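Local atomic coordinates of desmoplakin (Homo sapiens, PDB entry 3R6N), a protein that probably links intermediate filaments to desmosomal cell-cell junctions, with a plakin domain that includes a rigid run of spectrin repeats and an SH3 domain. Residues Q257-V262 and K348-Y353; N263-I268 and L341-S346; K246-I251 and A355-W360; A200-F205 and V269-R274. One frame throughout, in Å; residues are numbered along the deposited sequence.

Interaction 1: Q257-V262 and K348-Y353; sequences QVQNLV and KIEQYY
Val-258 packs against the helix of Glu-350 and Tyr-353, where two antiparallel helical segments pass with their axes 10.0 Å apart at closest approach and N-to-C directions at 160°. The apolar contacts use both of its methyls: CG1 lies 4.4 Å from Glu-350 CA, and CG2 lies 4.4 Å from Tyr-353 CB. A compact, branched, apolar side chain suits this buried position because it can put one methyl on each of two residues of the facing helix. One turn further along, Leu-261 and Ile-349 meet at about a right angle, with Leu-261 CD2 3.8 Å from Ile-349 CD1. The ethyl arm of Ile-349 is stretched out (chi2 179°), which carries CD1 across to the leucine.

The polar side chains make their contacts at the partly exposed margin. Glu-350 has CG anti to its backbone N (chi1 -156°) and an extended chain beyond, and its carboxylate comes nearer to the other helix than its root does. There OE2 rests 3.4 Å from Val-262 CG2 in van der Waals packing. Gln-259 NE2 stands 3.8 Å from the same OE2, too long for a hydrogen bond, so the cohesion probably comes mainly from the aliphatic groups.

Helix 167-225 joins in, with Leu-261 touching Glu-207 and Ile-349 touching Ala-208, consistent with a three-helix bundle of the spectrin type formed with helices 234-265 and 340-384.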
loop_
_atom_site.group_PDB
_atom_site.type_symbol
_atom_site.label_atom_id
_atom_site.label_comp_id
_atom_site.label_asym_id
_atom_site.label_seq_id
_atom_site.Cartn_x
_atom_site.Cartn_y
_atom_site.Cartn_z
ATOM N N GLN A 257 0.305 10.532 21.676
ATOM C CA GLN A 257 0.327 10.910 20.269
ATOM C C GLN A 257 1.702 10.612 19.682
ATOM O O GLN A 257 1.824 10.129 18.555
ATOM C CB GLN A 257 0.008 12.399 20.112
ATOM C CG GLN A 257 0.146 12.923 18.690
ATOM C CD GLN A 257 0.133 14.442 18.615
ATOM O OE1 GLN A 257 0.028 15.127 19.636
ATOM N NE2 GLN A 257 0.245 14.975 17.402
ATOM N N VAL A 258 2.735 10.902 20.466
ATOM C CA VAL A 258 4.119 10.720 20.049
ATOM C C VAL A 258 4.471 9.249 19.936
ATOM O O VAL A 258 5.131 8.833 18.985
ATOM C CB VAL A 258 5.093 11.375 21.044
ATOM C CG1 VAL A 258 6.520 10.909 20.785
ATOM C CG2 VAL A 258 4.987 12.888 20.966
ATOM N N GLN A 259 4.033 8.464 20.913
ATOM C CA GLN A 259 4.303 7.034 20.904
ATOM C C GLN A 259 3.650 6.365 19.696
ATOM O O GLN A 259 4.158 5.369 19.188
ATOM C CB GLN A 259 3.854 6.380 22.216
ATOM C CG GLN A 259 4.438 4.994 22.451
ATOM C CD GLN A 259 5.943 4.933 22.221
ATOM O OE1 GLN A 259 6.470 3.915 21.765
ATOM N NE2 GLN A 259 6.641 6.014 22.548
ATOM N N ASN A 260 2.533 6.916 19.232
ATOM C CA ASN A 260 1.892 6.413 18.021
ATOM C C ASN A 260 2.777 6.596 16.790
ATOM O O ASN A 260 2.904 5.692 15.965
ATOM C CB ASN A 260 0.524 7.072 17.799
ATOM C CG ASN A 260 -0.518 6.608 18.803
ATOM O OD1 ASN A 260 -1.679 7.017 18.747
ATOM N ND2 ASN A 260 -0.107 5.744 19.727
ATOM N N LEU A 261 3.388 7.771 16.677
ATOM C CA LEU A 261 4.300 8.063 15.579
ATOM C C LEU A 261 5.520 7.152 15.616
ATOM O O LEU A 261 5.980 6.677 14.579
ATOM C CB LEU A 261 4.736 9.529 15.607
ATOM C CG LEU A 261 4.029 10.471 14.631
ATOM C CD1 LEU A 261 2.522 10.344 14.751
ATOM C CD2 LEU A 261 4.469 11.906 14.862
ATOM N N VAL A 262 6.046 6.909 16.811
ATOM C CA VAL A 262 7.173 5.999 16.958
ATOM C C VAL A 262 6.841 4.655 16.319
ATOM O O VAL A 262 7.652 4.080 15.590
ATOM C CB VAL A 262 7.545 5.781 18.438
ATOM C CG1 VAL A 262 8.662 4.753 18.562
ATOM C CG2 VAL A 262 7.953 7.096 19.078
ATOM N N LYS A 348 13.707 12.109 16.297
ATOM C CA LYS A 348 13.844 13.540 16.520
ATOM C C LYS A 348 12.660 14.058 17.327
ATOM O O LYS A 348 12.829 14.643 18.395
ATOM C CB LYS A 348 13.946 14.275 15.180
ATOM C CG LYS A 348 14.238 15.761 15.294
ATOM C CD LYS A 348 14.584 16.372 13.939
ATOM C CE LYS A 348 15.985 15.975 13.482
ATOM N NZ LYS A 348 17.050 16.595 14.325
ATOM N N ILE A 349 11.459 13.821 16.814
ATOM C CA ILE A 349 10.239 14.248 17.484
ATOM C C ILE A 349 10.200 13.787 18.934
ATOM O O ILE A 349 9.677 14.482 19.801
ATOM C CB ILE A 349 8.990 13.720 16.761
ATOM C CG1 ILE A 349 8.878 14.343 15.369
ATOM C CG2 ILE A 349 7.737 14.009 17.572
ATOM C CD1 ILE A 349 7.678 13.856 14.589
ATOM N N GLU A 350 10.759 12.610 19.195
ATOM C CA GLU A 350 10.738 12.048 20.537
ATOM C C GLU A 350 11.636 12.849 21.471
ATOM O O GLU A 350 11.333 13.002 22.652
ATOM C CB GLU A 350 11.168 10.581 20.514
ATOM C CG GLU A 350 10.656 9.769 21.692
ATOM C CD GLU A 350 10.984 8.292 21.570
ATOM O OE1 GLU A 350 12.163 7.965 21.311
ATOM O OE2 GLU A 350 10.063 7.461 21.732
ATOM N N GLN A 351 12.733 13.365 20.928
ATOM C CA GLN A 351 13.694 14.133 21.713
ATOM C C GLN A 351 13.196 15.543 22.019
ATOM O O GLN A 351 13.662 16.180 22.965
ATOM C CB GLN A 351 15.047 14.190 21.001
ATOM C CG GLN A 351 15.820 12.882 21.043
ATOM C CD GLN A 351 16.951 12.836 20.030
ATOM O OE1 GLN A 351 16.807 13.301 18.897
ATOM N NE2 GLN A 351 18.086 12.272 20.434
ATOM N N TYR A 352 12.256 16.031 21.216
ATOM C CA TYR A 352 11.620 17.315 21.491
ATOM C C TYR A 352 10.628 17.172 22.639
ATOM O O TYR A 352 10.575 18.017 23.531
ATOM C CB TYR A 352 10.924 17.867 20.246
ATOM C CG TYR A 352 11.871 18.460 19.228
ATOM C CD1 TYR A 352 12.310 17.718 18.141
ATOM C CD2 TYR A 352 12.329 19.763 19.356
ATOM C CE1 TYR A 352 13.177 18.257 17.207
ATOM C CE2 TYR A 352 13.197 20.309 18.427
ATOM C CZ TYR A 352 13.616 19.551 17.356
ATOM O OH TYR A 352 14.477 20.087 16.429
ATOM N N TYR A 353 9.846 16.097 22.613
ATOM C CA TYR A 353 8.949 15.793 23.717
ATOM C C TYR A 353 9.733 15.721 25.025
ATOM O O TYR A 353 9.320 16.284 26.032
ATOM C CB TYR A 353 8.207 14.477 23.470
ATOM C CG TYR A 353 7.600 13.892 24.726
ATOM C CD1 TYR A 353 6.265 14.112 25.046
ATOM C CD2 TYR A 353 8.368 13.132 25.601
ATOM C CE1 TYR A 353 5.712 13.584 26.197
ATOM C CE2 TYR A 353 7.826 12.603 26.755
ATOM C CZ TYR A 353 6.499 12.830 27.050
ATOM O OH TYR A 353 5.965 12.297 28.206
#

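Interaction 2: N263-I268 and L341-S346; sequences NKSKKI and LAVDLS
Ser-265 and Ser-346 both place OG between their own backbone N and carbonyl carbon (chi1 65° and 79°), and in this position the two hydroxyls lie 3.3 Å apart across the contact. The same torsions let each OG fold back onto its own helix. Ser-346 OG donates to Val-343 O at 2.9 Å, approaching the carbonyl at 122° and from somewhat out of its plane. Ser-265 OG likewise bonds to Val-262 O, one turn earlier, and more weakly to Leu-261 O. Polar groups in this buried setting are thus satisfied by main-chain carbonyls, which is a reason serine can serve in a helix interface: its small hydroxyl returns its bond to its own helix.

Small residues allow the backbones to come close: the CA atoms of Ser-265 and Ala-342 are only 5.2 Å apart. Ser-265 CB sits 3.7 Å from Ala-342 O and also 3.7 Å from Ser-346 CB, so it lies against the turn that joins those two residues. Beyond the last helical residues, Ile-268 adds an apolar contact through its branch point, its CB lying 4.0 Å from Ala-342 CB. Val-343 borders the patch.

Phe-204 of helix 167-225 touches Ser-265, Ile-268 and Ala-342 together. The contact therefore joins the C-terminal end of helix 234-265 to the start of helix 340-384, at the place where the chain departs into, and returns from, the inserted SH3 strands.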
loop_
_atom_site.group_PDB
_atom_site.type_symbol
_atom_site.label_atom_id
_atom_site.label_comp_id
_atom_site.label_asym_id
_atom_site.label_seq_id
_atom_site.Cartn_x
_atom_site.Cartn_y
_atom_site.Cartn_z
ATOM N N ASN A 263 5.634 4.168 16.581
ATOM C CA ASN A 263 5.201 2.878 16.059
ATOM C C ASN A 263 4.994 2.878 14.544
ATOM O O ASN A 263 5.539 2.029 13.839
ATOM C CB ASN A 263 3.940 2.398 16.785
ATOM C CG ASN A 263 4.178 2.161 18.267
ATOM O OD1 ASN A 263 3.281 2.336 19.091
ATOM N ND2 ASN A 263 5.397 1.762 18.611
ATOM N N LYS A 264 4.219 3.837 14.050
ATOM C CA LYS A 264 3.971 3.948 12.615
ATOM C C LYS A 264 5.267 3.987 11.812
ATOM O O LYS A 264 5.397 3.301 10.800
ATOM C CB LYS A 264 3.120 5.180 12.297
ATOM C CG LYS A 264 1.643 5.013 12.600
ATOM C CD LYS A 264 0.875 6.293 12.301
ATOM C CE LYS A 264 -0.563 6.203 12.792
ATOM N NZ LYS A 264 -1.254 7.525 12.755
ATOM N N SER A 265 6.227 4.787 12.264
ATOM C CA SER A 265 7.493 4.931 11.550
ATOM C C SER A 265 8.109 3.572 11.220
ATOM O O SER A 265 8.684 3.384 10.145
ATOM C CB SER A 265 8.481 5.782 12.356
ATOM O OG SER A 265 8.843 5.145 13.568
ATOM N N LYS A 266 7.980 2.630 12.149
ATOM C CA LYS A 266 8.536 1.293 11.975
ATOM C C LYS A 266 7.849 0.537 10.840
ATOM O O LYS A 266 8.328 -0.510 10.400
ATOM C CB LYS A 266 8.433 0.497 13.280
ATOM C CG LYS A 266 9.363 0.980 14.384
ATOM C CD LYS A 266 9.174 0.167 15.662
ATOM C CE LYS A 266 10.264 0.468 16.687
ATOM N NZ LYS A 266 10.415 1.930 16.950
ATOM N N LYS A 267 6.731 1.074 10.362
ATOM C CA LYS A 267 5.943 0.409 9.330
ATOM C C LYS A 267 5.889 1.187 8.017
ATOM O O LYS A 267 5.392 0.686 7.012
ATOM C CB LYS A 267 4.523 0.145 9.833
ATOM C CG LYS A 267 4.455 -0.820 11.002
ATOM C CD LYS A 267 3.019 -1.182 11.320
ATOM C CE LYS A 267 2.162 0.068 11.474
ATOM N NZ LYS A 267 0.742 -0.257 11.797
ATOM N N ILE A 268 6.401 2.410 8.027
ATOM C CA ILE A 268 6.367 3.246 6.833
ATOM C C ILE A 268 7.285 2.724 5.737
ATOM O O ILE A 268 8.467 2.470 5.961
ATOM C CB ILE A 268 6.715 4.708 7.144
ATOM C CG1 ILE A 268 5.670 5.306 8.086
ATOM C CG2 ILE A 268 6.784 5.516 5.857
ATOM C CD1 ILE A 268 4.257 5.230 7.555
ATOM N N LEU A 341 14.361 7.585 6.751
ATOM C CA LEU A 341 13.833 8.944 6.773
ATOM C C LEU A 341 12.676 9.084 7.757
ATOM O O LEU A 341 12.451 10.159 8.308
ATOM C CB LEU A 341 13.382 9.364 5.374
ATOM C CG LEU A 341 14.507 9.634 4.378
ATOM C CD1 LEU A 341 13.962 9.785 2.967
ATOM C CD2 LEU A 341 15.286 10.871 4.797
ATOM N N ALA A 342 11.944 7.994 7.969
ATOM C CA ALA A 342 10.818 7.991 8.897
ATOM C C ALA A 342 11.274 7.714 10.327
ATOM O O ALA A 342 10.842 8.381 11.262
ATOM C CB ALA A 342 9.772 6.979 8.465
ATOM N N VAL A 343 12.146 6.727 10.491
ATOM C CA VAL A 343 12.657 6.371 11.809
ATOM C C VAL A 343 13.426 7.522 12.450
ATOM O O VAL A 343 13.268 7.797 13.640
ATOM C CB VAL A 343 13.551 5.115 11.750
ATOM C CG1 VAL A 343 14.620 5.166 12.832
ATOM C CG2 VAL A 343 12.706 3.860 11.879
ATOM N N ASP A 344 14.254 8.199 11.663
ATOM C CA ASP A 344 15.029 9.323 12.175
ATOM C C ASP A 344 14.129 10.475 12.612
ATOM O O ASP A 344 14.400 11.139 13.608
ATOM C CB ASP A 344 16.045 9.794 11.136
ATOM C CG ASP A 344 17.234 8.857 11.018
ATOM O OD1 ASP A 344 17.204 7.775 11.645
ATOM O OD2 ASP A 344 18.197 9.201 10.299
ATOM N N LEU A 345 13.054 10.706 11.868
ATOM C CA LEU A 345 12.100 11.751 12.214
ATOM C C LEU A 345 11.364 11.428 13.515
ATOM O O LEU A 345 11.143 12.311 14.346
ATOM C CB LEU A 345 11.098 11.969 11.077
ATOM C CG LEU A 345 10.084 13.098 11.272
ATOM C CD1 LEU A 345 10.779 14.393 11.649
ATOM C CD2 LEU A 345 9.252 13.288 10.018
ATOM N N SER A 346 10.984 10.167 13.692
ATOM C CA SER A 346 10.297 9.758 14.911
ATOM C C SER A 346 11.240 9.865 16.106
ATOM O O SER A 346 10.810 10.118 17.228
ATOM C CB SER A 346 9.754 8.332 14.789
ATOM O OG SER A 346 10.773 7.363 14.986
#

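Interaction 3: K246-I251 and A355-W360; sequences KEREKI and AILALW
Arg-248 faces Trp-360, and Ile-251 faces Leu-357, in two antiparallel helical segments whose axes approach to 11.2 Å, with N-to-C directions 163° apart. The spacing is consistent with a bulky indole between the helices. Tryptophan suits the place because it offers a broad flat face to the arginine chain and an N-H to a carbonyl. With CG anti to the backbone N (chi1 -176°) and the chain extended as far as NE, Arg-248 crosses the indole at about a right angle. Its CB lies 3.5 Å from Trp-360 CZ2, toward the rim, and its CD on the same face is 4.0 Å from the centroid of the six-membered ring, a CH-pi contact. The guanidinium is steeply inclined to the ring plane, and with CZ 5.1 Å from that centroid any cation-pi attraction is at most weak. Glu-247 instead meets the ring edge, its CB standing 4.1 Å from Trp-360 NE1.

The ethyl arm of Ile-251, extended at chi2 (179°), carries CD1 to three apolar groups: Leu-357 CD1 at 3.4 Å, Ile-356 CG2 at 4.1 Å and Trp-360 CD1 at 4.2 Å.

Two polar atoms find partners beyond the segments: Trp-360 NE1 bonds to Leu-244 O, and Glu-247 OE2 forms a salt bridge with Lys-225 and a hydrogen bond with Tyr-226 OH. The indole also stacks with Tyr-364. The join between these two helices of the spectrin-type bundle probably rests mainly on dispersion and hydrophobic burial, with little direct contribution from charge.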
loop_
_atom_site.group_PDB
_atom_site.type_symbol
_atom_site.label_atom_id
_atom_site.label_comp_id
_atom_site.label_asym_id
_atom_site.label_seq_id
_atom_site.Cartn_x
_atom_site.Cartn_y
_atom_site.Cartn_z
ATOM N N LYS A 246 -1.888 21.889 34.702
ATOM C CA LYS A 246 -2.787 21.599 33.593
ATOM C C LYS A 246 -1.951 21.298 32.360
ATOM O O LYS A 246 -2.318 20.462 31.537
ATOM C CB LYS A 246 -3.716 22.782 33.307
ATOM C CG LYS A 246 -5.157 22.583 33.753
ATOM C CD LYS A 246 -5.321 22.824 35.245
ATOM C CE LYS A 246 -6.787 22.772 35.655
ATOM N NZ LYS A 246 -6.986 23.195 37.073
ATOM N N GLU A 247 -0.821 21.988 32.247
ATOM C CA GLU A 247 0.077 21.827 31.111
ATOM C C GLU A 247 0.655 20.423 31.049
ATOM O O GLU A 247 0.716 19.817 29.981
ATOM C CB GLU A 247 1.214 22.845 31.181
ATOM C CG GLU A 247 0.775 24.293 31.027
ATOM C CD GLU A 247 0.679 24.729 29.577
ATOM O OE1 GLU A 247 0.844 23.872 28.683
ATOM O OE2 GLU A 247 0.447 25.934 29.335
ATOM N N ARG A 248 1.087 19.910 32.196
ATOM C CA ARG A 248 1.680 18.579 32.245
ATOM C C ARG A 248 0.702 17.532 31.730
ATOM O O ARG A 248 1.086 16.609 31.013
ATOM C CB ARG A 248 2.139 18.226 33.662
ATOM C CG ARG A 248 2.848 16.882 33.745
ATOM C CD ARG A 248 3.183 16.503 35.176
ATOM N NE ARG A 248 3.682 15.131 35.272
ATOM C CZ ARG A 248 4.948 14.781 35.069
ATOM N NH1 ARG A 248 5.851 15.701 34.757
ATOM N NH2 ARG A 248 5.314 13.512 35.179
ATOM N N GLU A 249 -0.565 17.681 32.097
ATOM C CA GLU A 249 -1.596 16.765 31.636
ATOM C C GLU A 249 -1.632 16.746 30.118
ATOM O O GLU A 249 -1.744 15.688 29.503
ATOM C CB GLU A 249 -2.963 17.178 32.178
ATOM C CG GLU A 249 -3.061 17.157 33.689
ATOM C CD GLU A 249 -4.456 17.487 34.185
ATOM O OE1 GLU A 249 -5.373 17.603 33.341
ATOM O OE2 GLU A 249 -4.635 17.630 35.418
ATOM N N LYS A 250 -1.527 17.928 29.520
ATOM C CA LYS A 250 -1.575 18.058 28.070
ATOM C C LYS A 250 -0.351 17.449 27.399
ATOM O O LYS A 250 -0.452 16.884 26.308
ATOM C CB LYS A 250 -1.730 19.524 27.665
ATOM C CG LYS A 250 -3.075 20.114 28.038
ATOM C CD LYS A 250 -3.214 21.549 27.566
ATOM C CE LYS A 250 -4.565 22.117 27.970
ATOM N NZ LYS A 250 -4.702 23.552 27.607
ATOM N N ILE A 251 0.805 17.565 28.044
ATOM C CA ILE A 251 2.019 16.991 27.481
ATOM C C ILE A 251 2.133 15.509 27.824
ATOM O O ILE A 251 3.129 14.864 27.502
ATOM C CB ILE A 251 3.294 17.752 27.912
ATOM C CG1 ILE A 251 3.678 17.418 29.350
ATOM C CG2 ILE A 251 3.114 19.251 27.736
ATOM C CD1 ILE A 251 4.932 18.126 29.799
ATOM N N ALA A 355 12.611 17.068 25.675
ATOM C CA ALA A 355 13.147 18.387 25.980
ATOM C C ALA A 355 12.104 19.211 26.722
ATOM O O ALA A 355 12.406 19.856 27.727
ATOM C CB ALA A 355 13.572 19.094 24.710
ATOM N N ILE A 356 10.877 19.192 26.213
ATOM C CA ILE A 356 9.769 19.863 26.875
ATOM C C ILE A 356 9.585 19.311 28.280
ATOM O O ILE A 356 9.509 20.070 29.249
ATOM C CB ILE A 356 8.456 19.698 26.093
ATOM C CG1 ILE A 356 8.437 20.634 24.885
ATOM C CG2 ILE A 356 7.260 19.975 26.991
ATOM C CD1 ILE A 356 7.145 20.591 24.105
ATOM N N LEU A 357 9.525 17.987 28.385
ATOM C CA LEU A 357 9.328 17.330 29.671
ATOM C C LEU A 357 10.361 17.795 30.695
ATOM O O LEU A 357 10.041 17.997 31.866
ATOM C CB LEU A 357 9.396 15.815 29.501
ATOM C CG LEU A 357 8.534 15.000 30.465
ATOM C CD1 LEU A 357 7.124 15.564 30.506
ATOM C CD2 LEU A 357 8.517 13.526 30.073
ATOM N N ALA A 358 11.600 17.970 30.241
ATOM C CA ALA A 358 12.687 18.418 31.101
ATOM C C ALA A 358 12.508 19.885 31.478
ATOM O O ALA A 358 12.706 20.273 32.633
ATOM C CB ALA A 358 14.022 18.212 30.407
ATOM N N LEU A 359 12.142 20.697 30.492
ATOM C CA LEU A 359 11.906 22.116 30.716
ATOM C C LEU A 359 10.810 22.304 31.754
ATOM O O LEU A 359 10.906 23.166 32.626
ATOM C CB LEU A 359 11.507 22.799 29.410
ATOM C CG LEU A 359 11.088 24.260 29.535
ATOM C CD1 LEU A 359 12.245 25.099 30.059
ATOM C CD2 LEU A 359 10.588 24.795 28.203
ATOM N N TRP A 360 9.765 21.490 31.648
ATOM C CA TRP A 360 8.663 21.525 32.598
ATOM C C TRP A 360 9.181 21.234 33.998
ATOM O O TRP A 360 8.855 21.942 34.947
ATOM C CB TRP A 360 7.595 20.501 32.213
ATOM C CG TRP A 360 6.299 20.663 32.957
ATOM C CD1 TRP A 360 5.182 21.315 32.521
ATOM C CD2 TRP A 360 5.984 20.160 34.265
ATOM N NE1 TRP A 360 4.194 21.250 33.473
ATOM C CE2 TRP A 360 4.659 20.548 34.553
ATOM C CE3 TRP A 360 6.691 19.419 35.218
ATOM C CZ2 TRP A 360 4.030 20.222 35.751
ATOM C CZ3 TRP A 360 6.063 19.099 36.408
ATOM C CH2 TRP A 360 4.747 19.499 36.663
#

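Interaction 4: A200-F205 and V269-R274; sequences AYFQFF and VQLKPR
Leu-271 lays its CD2 methyl over one face of the Tyr-201 ring, 3.6 Å from the centroid and 16° off the normal, a CH-pi contact in which leucine and tyrosine run past one another with opposed directions. Val-269 meets the same ring at its edge, where its carbonyl O lies in the ring plane, 3.4 Å from Tyr-201 CD1. With CG anti to the backbone N (chi1 178°), Tyr-201 holds its ring out from the helix toward residues 269-271. A flat, broad ring suits this spot, since it offers a face to the leucine and a rim to the backbone. Phe-202 CZ adds a looser touch, 4.4 Å from Leu-271 CD2.

Helix 167-225 of the spectrin-type bundle here packs against the connector leading to the SH3 strands, and so joins the two parts of the fold. On the opposite face of the tyrosine ring, Phe-205 CE1 lies 3.6 Å above the plane. The connector turns into a short 3-10 segment, with Arg-274 N bonded to Leu-271 O. Further out, Lys-272 NZ forms a salt bridge with Asp-123 OD1, and Arg-274 holds the carbonyls of Leu-333 and Ser-330 through its guanidinium nitrogens.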
loop_
_atom_site.group_PDB
_atom_site.type_symbol
_atom_site.label_atom_id
_atom_site.label_comp_id
_atom_site.label_asym_id
_atom_site.label_seq_id
_atom_site.Cartn_x
_atom_site.Cartn_y
_atom_site.Cartn_z
ATOM N N ALA A 200 -0.429 5.656 3.907
ATOM C CA ALA A 200 0.262 5.735 5.190
ATOM C C ALA A 200 1.512 6.611 5.110
ATOM O O ALA A 200 1.719 7.493 5.944
ATOM C CB ALA A 200 0.619 4.340 5.688
ATOM N N TYR A 201 2.337 6.361 4.098
ATOM C CA TYR A 201 3.569 7.112 3.887
ATOM C C TYR A 201 3.327 8.617 3.927
ATOM O O TYR A 201 4.075 9.359 4.568
ATOM C CB TYR A 201 4.198 6.714 2.552
ATOM C CG TYR A 201 5.459 7.462 2.187
ATOM C CD1 TYR A 201 6.710 6.897 2.395
ATOM C CD2 TYR A 201 5.402 8.725 1.613
ATOM C CE1 TYR A 201 7.867 7.574 2.050
ATOM C CE2 TYR A 201 6.555 9.408 1.267
ATOM C CZ TYR A 201 7.780 8.828 1.488
ATOM O OH TYR A 201 8.923 9.503 1.140
ATOM N N PHE A 202 2.279 9.069 3.248
ATOM C CA PHE A 202 1.973 10.494 3.219
ATOM C C PHE A 202 1.281 10.960 4.497
ATOM O O PHE A 202 1.521 12.070 4.974
ATOM C CB PHE A 202 1.139 10.857 1.990
ATOM C CG PHE A 202 1.899 10.780 0.699
ATOM C CD1 PHE A 202 1.571 9.835 -0.258
ATOM C CD2 PHE A 202 2.948 11.646 0.445
ATOM C CE1 PHE A 202 2.268 9.761 -1.443
ATOM C CE2 PHE A 202 3.651 11.580 -0.741
ATOM C CZ PHE A 202 3.312 10.636 -1.687
ATOM N N GLN A 203 0.425 10.110 5.051
ATOM C CA GLN A 203 -0.268 10.443 6.287
ATOM C C GLN A 203 0.763 10.675 7.382
ATOM O O GLN A 203 0.655 11.616 8.166
ATOM C CB GLN A 203 -1.220 9.313 6.687
ATOM C CG GLN A 203 -2.349 9.731 7.625
ATOM C CD GLN A 203 -1.857 10.179 8.990
ATOM O OE1 GLN A 203 -0.895 9.629 9.530
ATOM N NE2 GLN A 203 -2.517 11.186 9.555
ATOM N N PHE A 204 1.771 9.812 7.418
ATOM C CA PHE A 204 2.772 9.839 8.477
ATOM C C PHE A 204 3.594 11.119 8.485
ATOM O O PHE A 204 3.739 11.762 9.522
ATOM C CB PHE A 204 3.699 8.629 8.364
ATOM C CG PHE A 204 4.893 8.693 9.269
ATOM C CD1 PHE A 204 4.798 8.295 10.592
ATOM C CD2 PHE A 204 6.113 9.143 8.794
ATOM C CE1 PHE A 204 5.898 8.350 11.427
ATOM C CE2 PHE A 204 7.217 9.198 9.622
ATOM C CZ PHE A 204 7.110 8.801 10.942
ATOM N N PHE A 205 4.143 11.485 7.334
ATOM C CA PHE A 205 4.976 12.676 7.256
ATOM C C PHE A 205 4.161 13.952 7.450
ATOM O O PHE A 205 4.659 14.939 7.993
ATOM C CB PHE A 205 5.762 12.710 5.942
ATOM C CG PHE A 205 6.898 11.732 5.895
ATOM C CD1 PHE A 205 6.823 10.599 5.106
ATOM C CD2 PHE A 205 8.036 11.939 6.655
ATOM C CE1 PHE A 205 7.870 9.693 5.067
ATOM C CE2 PHE A 205 9.086 11.038 6.621
ATOM C CZ PHE A 205 9.002 9.914 5.828
ATOM N N VAL A 269 6.721 2.579 4.546
ATOM C CA VAL A 269 7.414 2.003 3.405
ATOM C C VAL A 269 8.394 3.011 2.789
ATOM O O VAL A 269 8.459 4.159 3.227
ATOM C CB VAL A 269 6.380 1.551 2.351
ATOM C CG1 VAL A 269 6.086 2.679 1.376
ATOM C CG2 VAL A 269 6.850 0.298 1.634
ATOM N N GLN A 270 9.157 2.582 1.784
ATOM C CA GLN A 270 10.089 3.473 1.096
ATOM C C GLN A 270 9.643 3.784 -0.326
ATOM O O GLN A 270 9.336 2.881 -1.101
ATOM C CB GLN A 270 11.489 2.873 1.065
ATOM C CG GLN A 270 12.177 2.852 2.408
ATOM C CD GLN A 270 13.681 2.726 2.287
ATOM O OE1 GLN A 270 14.309 3.417 1.483
ATOM N NE2 GLN A 270 14.268 1.842 3.088
ATOM N N LEU A 271 9.630 5.067 -0.673
ATOM C CA LEU A 271 9.166 5.505 -1.987
ATOM C C LEU A 271 10.259 6.114 -2.869
ATOM O O LEU A 271 10.276 5.893 -4.076
ATOM C CB LEU A 271 8.008 6.496 -1.837
ATOM C CG LEU A 271 6.588 5.931 -1.901
ATOM C CD1 LEU A 271 6.488 4.614 -1.166
ATOM C CD2 LEU A 271 5.581 6.934 -1.355
ATOM N N LYS A 272 11.164 6.886 -2.279
ATOM C CA LYS A 272 12.171 7.582 -3.077
ATOM C C LYS A 272 12.969 6.657 -3.999
ATOM O O LYS A 272 13.222 7.002 -5.154
ATOM C CB LYS A 272 13.109 8.399 -2.190
ATOM C CG LYS A 272 12.428 9.571 -1.513
ATOM C CD LYS A 272 13.418 10.413 -0.737
ATOM C CE LYS A 272 12.717 11.546 -0.015
ATOM N NZ LYS A 272 12.040 12.465 -0.974
ATOM N N PRO A 273 13.369 5.480 -3.497
ATOM C CA PRO A 273 14.161 4.565 -4.330
ATOM C C PRO A 273 13.434 4.095 -5.589
ATOM O O PRO A 273 14.060 3.515 -6.474
ATOM C CB PRO A 273 14.427 3.388 -3.391
ATOM C CG PRO A 273 14.359 3.981 -2.026
ATOM C CD PRO A 273 13.273 5.012 -2.104
ATOM N N ARG A 274 12.135 4.346 -5.679
ATOM C CA ARG A 274 11.384 3.960 -6.867
ATOM C C ARG A 274 11.794 4.796 -8.068
ATOM O O ARG A 274 11.622 4.370 -9.213
ATOM C CB ARG A 274 9.881 4.074 -6.631
ATOM C CG ARG A 274 9.384 3.243 -5.477
ATOM C CD ARG A 274 7.881 3.086 -5.514
ATOM N NE ARG A 274 7.457 2.217 -6.607
ATOM C CZ ARG A 274 7.428 0.891 -6.536
ATOM N NH1 ARG A 274 7.798 0.273 -5.424
ATOM N NH2 ARG A 274 7.028 0.183 -7.581
#

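Interactions 1, 2 and 3 share one pair of helices, 234-265 and 340-384, with interaction 1 lying between the other two: its centre is about 10 Å from that of interaction 2 and about 13 Å from that of interaction 3. Interactions 1 and 3 touch where Tyr-353 CE1 comes 3.2 Å from Ile-251 O. Interaction 4 lies about 10 Å, centre to centre, from interaction 2; Phe-204 joins them, its CZ 3.6 Å from Ser-265 CB. Interactions 3 and 4 are about 31 Å apart between centres and do not touch. The pockets that bind dithiothreitol and its oxidised ring form use residues between Trp-108 and Gln-178, none belonging to these contacts.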